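Oligopeptide ABC transporter OppAIV (Borrelia burgdorferi B31, PDB 4GL8) probably binds oligopeptides outside the cytoplasmic membrane and hands them to an ABC transporter for uptake, as other family 5 solute-binding proteins do. Local coordinates at residues Arg331-Tyr342 and Gln475-Ile486. Numbering follows the deposited sequence.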
# COMPACT_ATOMS: atom_id res chain seq x y z
N ARG A 331 1.38 -19.64 -2.10
CA ARG A 331 0.04 -19.67 -2.63
C ARG A 331 -0.88 -18.80 -1.76
O ARG A 331 -2.05 -18.60 -2.10
CB ARG A 331 -0.46 -21.10 -2.65
CG ARG A 331 0.22 -21.95 -3.71
CD ARG A 331 -0.55 -21.87 -5.01
NE ARG A 331 -1.96 -22.20 -4.80
CZ ARG A 331 -2.42 -23.44 -4.60
NH1 ARG A 331 -1.62 -24.49 -4.62
NH2 ARG A 331 -3.72 -23.63 -4.39
N ARG A 332 -0.33 -18.29 -0.66
CA ARG A 332 -1.07 -17.45 0.29
C ARG A 332 -1.36 -16.07 -0.24
O ARG A 332 -0.62 -15.51 -1.06
CB ARG A 332 -0.33 -17.30 1.63
CG ARG A 332 -0.19 -18.59 2.48
CD ARG A 332 -1.35 -18.81 3.45
NE ARG A 332 -1.50 -17.64 4.30
CZ ARG A 332 -0.81 -17.38 5.41
NH1 ARG A 332 0.04 -18.25 5.93
NH2 ARG A 332 -1.03 -16.24 6.06
N ALA A 333 -2.46 -15.51 0.28
CA ALA A 333 -2.90 -14.14 -0.03
C ALA A 333 -2.46 -13.11 1.02
O ALA A 333 -2.55 -11.91 0.78
CB ALA A 333 -4.41 -14.14 -0.16
N THR A 334 -2.07 -13.56 2.20
CA THR A 334 -1.65 -12.65 3.26
C THR A 334 -0.28 -13.04 3.79
O THR A 334 0.09 -14.20 3.75
CB THR A 334 -2.61 -12.69 4.47
OG1 THR A 334 -2.40 -13.90 5.18
CG2 THR A 334 -4.09 -12.62 4.03
N PRO A 335 0.48 -12.07 4.30
CA PRO A 335 1.63 -12.44 5.10
C PRO A 335 1.14 -13.08 6.41
O PRO A 335 -0.06 -13.04 6.69
CB PRO A 335 2.32 -11.12 5.39
CG PRO A 335 1.69 -10.11 4.50
CD PRO A 335 0.32 -10.61 4.19
N ASP A 336 2.07 -13.66 7.16
CA ASP A 336 1.81 -14.14 8.51
C ASP A 336 1.93 -12.98 9.49
O ASP A 336 2.70 -12.06 9.26
CB ASP A 336 2.80 -15.23 8.91
CG ASP A 336 2.58 -16.54 8.14
OD1 ASP A 336 1.44 -16.89 7.74
OD2 ASP A 336 3.59 -17.22 7.94
N TYR A 337 1.13 -13.02 10.56
CA TYR A 337 1.21 -12.05 11.67
C TYR A 337 1.19 -12.83 12.97
O TYR A 337 0.90 -14.02 12.96
CB TYR A 337 0.05 -11.03 11.64
CG TYR A 337 -0.09 -10.27 10.36
CD1 TYR A 337 0.39 -8.97 10.24
CD2 TYR A 337 -0.69 -10.87 9.23
CE1 TYR A 337 0.25 -8.27 9.05
CE2 TYR A 337 -0.84 -10.18 8.03
CZ TYR A 337 -0.35 -8.90 7.94
OH TYR A 337 -0.45 -8.23 6.76
N ILE A 338 1.50 -12.17 14.07
CA ILE A 338 1.57 -12.80 15.40
C ILE A 338 0.32 -13.66 15.70
O ILE A 338 0.44 -14.77 16.20
CB ILE A 338 1.79 -11.72 16.52
CG1 ILE A 338 1.88 -12.35 17.93
CG2 ILE A 338 0.69 -10.65 16.50
CD1 ILE A 338 3.29 -12.38 18.49
N ASP A 339 -0.86 -13.12 15.40
CA ASP A 339 -2.12 -13.80 15.63
C ASP A 339 -2.69 -14.48 14.38
O ASP A 339 -3.79 -14.98 14.42
CB ASP A 339 -3.14 -12.80 16.17
CG ASP A 339 -2.92 -12.46 17.67
OD1 ASP A 339 -2.35 -13.30 18.43
OD2 ASP A 339 -3.34 -11.33 18.06
N TYR A 340 -1.95 -14.53 13.28
CA TYR A 340 -2.44 -15.13 12.04
C TYR A 340 -1.29 -15.77 11.26
O TYR A 340 -0.70 -15.18 10.38
CB TYR A 340 -3.17 -14.09 11.18
CG TYR A 340 -3.92 -14.70 10.02
CD1 TYR A 340 -5.12 -15.35 10.23
CD2 TYR A 340 -3.42 -14.65 8.71
CE1 TYR A 340 -5.82 -15.94 9.20
CE2 TYR A 340 -4.11 -15.25 7.67
CZ TYR A 340 -5.32 -15.88 7.93
OH TYR A 340 -6.03 -16.47 6.94
N SER A 341 -0.96 -16.99 11.62
CA SER A 341 0.16 -17.68 11.01
C SER A 341 -0.08 -19.16 11.03
O SER A 341 -0.65 -19.70 11.96
CB SER A 341 1.44 -17.36 11.76
OG SER A 341 1.20 -17.41 13.15
N TYR A 342 0.38 -19.80 9.97
CA TYR A 342 0.13 -21.21 9.73
C TYR A 342 0.84 -21.61 8.44
O TYR A 342 1.26 -20.76 7.64
CB TYR A 342 -1.38 -21.51 9.66
CG TYR A 342 -2.11 -20.93 8.45
CD1 TYR A 342 -2.51 -19.60 8.40
CD2 TYR A 342 -2.42 -21.74 7.36
CE1 TYR A 342 -3.20 -19.10 7.29
CE2 TYR A 342 -3.10 -21.26 6.26
CZ TYR A 342 -3.49 -19.94 6.21
OH TYR A 342 -4.16 -19.51 5.08
N GLN A 475 -9.36 -15.74 14.01
CA GLN A 475 -8.31 -16.37 13.22
C GLN A 475 -8.89 -17.49 12.35
O GLN A 475 -8.56 -17.58 11.16
CB GLN A 475 -7.20 -16.95 14.12
CG GLN A 475 -5.99 -17.39 13.33
CD GLN A 475 -4.98 -18.21 14.13
OE1 GLN A 475 -5.16 -18.49 15.33
NE2 GLN A 475 -3.88 -18.59 13.47
N GLU A 476 -9.75 -18.34 12.92
CA GLU A 476 -10.28 -19.49 12.18
C GLU A 476 -11.23 -19.04 11.08
O GLU A 476 -11.21 -19.57 9.98
CB GLU A 476 -11.01 -20.50 13.08
CG GLU A 476 -10.10 -21.30 14.01
CD GLU A 476 -9.02 -22.10 13.28
OE1 GLU A 476 -9.40 -22.93 12.41
OE2 GLU A 476 -7.80 -21.90 13.59
N ILE A 477 -12.09 -18.07 11.39
CA ILE A 477 -12.95 -17.49 10.37
C ILE A 477 -12.11 -16.92 9.21
O ILE A 477 -12.40 -17.19 8.03
CB ILE A 477 -13.85 -16.41 10.97
CG1 ILE A 477 -14.80 -17.02 12.01
CG2 ILE A 477 -14.65 -15.69 9.90
CD1 ILE A 477 -15.22 -16.02 13.06
N LEU A 478 -11.05 -16.18 9.53
CA LEU A 478 -10.18 -15.60 8.50
C LEU A 478 -9.53 -16.66 7.66
O LEU A 478 -9.47 -16.52 6.44
CB LEU A 478 -9.13 -14.62 9.05
CG LEU A 478 -9.78 -13.37 9.70
CD1 LEU A 478 -8.75 -12.50 10.38
CD2 LEU A 478 -10.54 -12.53 8.69
N LYS A 479 -9.07 -17.74 8.29
CA LYS A 479 -8.46 -18.85 7.56
C LYS A 479 -9.44 -19.49 6.57
O LYS A 479 -9.04 -19.82 5.48
CB LYS A 479 -7.90 -19.93 8.49
CG LYS A 479 -6.59 -19.61 9.20
CD LYS A 479 -6.08 -20.84 9.97
CE LYS A 479 -5.35 -20.44 11.24
NZ LYS A 479 -4.58 -21.51 11.96
N LYS A 480 -10.71 -19.69 6.95
CA LYS A 480 -11.73 -20.21 6.00
C LYS A 480 -12.00 -19.24 4.84
O LYS A 480 -12.20 -19.65 3.72
CB LYS A 480 -13.05 -20.59 6.72
N ALA A 481 -11.98 -17.94 5.08
CA ALA A 481 -12.14 -16.96 3.97
C ALA A 481 -10.95 -17.02 2.99
O ALA A 481 -11.10 -17.12 1.77
CB ALA A 481 -12.33 -15.56 4.52
N GLU A 482 -9.75 -16.99 3.53
CA GLU A 482 -8.56 -17.07 2.71
C GLU A 482 -8.52 -18.36 1.89
O GLU A 482 -8.07 -18.33 0.74
CB GLU A 482 -7.28 -16.98 3.56
CG GLU A 482 -6.05 -16.79 2.68
CD GLU A 482 -4.75 -16.62 3.44
OE1 GLU A 482 -3.77 -16.26 2.75
OE2 GLU A 482 -4.69 -16.89 4.67
N ALA A 483 -8.94 -19.48 2.47
CA ALA A 483 -8.93 -20.75 1.75
C ALA A 483 -9.79 -20.68 0.51
O ALA A 483 -9.47 -21.32 -0.47
CB ALA A 483 -9.42 -21.89 2.63
N ILE A 484 -10.88 -19.91 0.54
CA ILE A 484 -11.75 -19.77 -0.62
C ILE A 484 -11.01 -19.11 -1.78
O ILE A 484 -11.08 -19.58 -2.91
CB ILE A 484 -13.04 -18.97 -0.30
CG1 ILE A 484 -13.96 -19.75 0.64
CG2 ILE A 484 -13.80 -18.62 -1.56
CD1 ILE A 484 -15.06 -18.89 1.20
N ILE A 485 -10.32 -18.00 -1.52
CA ILE A 485 -9.55 -17.35 -2.60
C ILE A 485 -8.26 -18.10 -3.00
O ILE A 485 -7.96 -18.16 -4.19
CB ILE A 485 -9.27 -15.87 -2.32
CG1 ILE A 485 -8.39 -15.67 -1.10
CG2 ILE A 485 -10.61 -15.13 -2.21
CD1 ILE A 485 -8.25 -14.22 -0.68
N ILE A 486 -7.53 -18.68 -2.06
CA ILE A 486 -6.28 -19.40 -2.42
C ILE A 486 -6.38 -20.86 -2.86
O ILE A 486 -5.48 -21.30 -3.56
CB ILE A 486 -5.14 -19.23 -1.35
CG1 ILE A 486 -5.34 -20.08 -0.11
CG2 ILE A 486 -5.00 -17.77 -0.93
CD1 ILE A 486 -4.22 -19.91 0.90
O HOH W 1 -3.31 -19.55 -4.43
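The buried carboxylate of Glu482, on helix 471-489, is gripped through both oxygens by the loop 331-342. Glu482 OE1 accepts a hydrogen bond from Ala333 N at 2.9 Å, nearly in line with its C-O bond, and a weak one from Thr334 N. Arg332 NE forms a salt bridge to Glu482 OE1 at 3.1 Å, on the syn side but tilted out of the carboxylate plane. Glu482 OE2 takes two phenol hydroxyls, Tyr340 OH and Tyr342 OH, each at 2.7 Å and from opposite faces of the carboxylate. Glutamate suits this place because its chain, with CG anti to the backbone N (chi1 -169°) and extended beyond, carries the charge well clear of the helix.

Arg332, Asp336 and Glu482 form a salt-bridge network. In-plane partners fix the rotation of the Arg332 guanidinium: NH1 meets the syn lone pair of Asp336 OD1 and NH2 bonds Thr334 OG1, so arginine's several N-H groups serve three residues at once. Tyrosine joins a hydroxyl donor to a packing ring: Tyr342 CE1 lies over that guanidinium, and Lys479 CD makes a CH-pi contact with the ring's opposite face.

Arg331 NH2 bonds to Ile486 O at 3.0 Å, and a water joins Arg331 O and NE to that carbonyl; Arg331 NH1 binds Ser347 O.

Among apolar contacts, small Ala333 CB fits against Ile485 CD1 and Ile486 CG2, beside Phe494, and Tyr340 CE1 rests on Leu478 CB at 3.6 Å.

Four donors, not counting weak Thr334 N, one of them cationic, probably favour ionised Glu482; their bonds join an irregular loop to the helix.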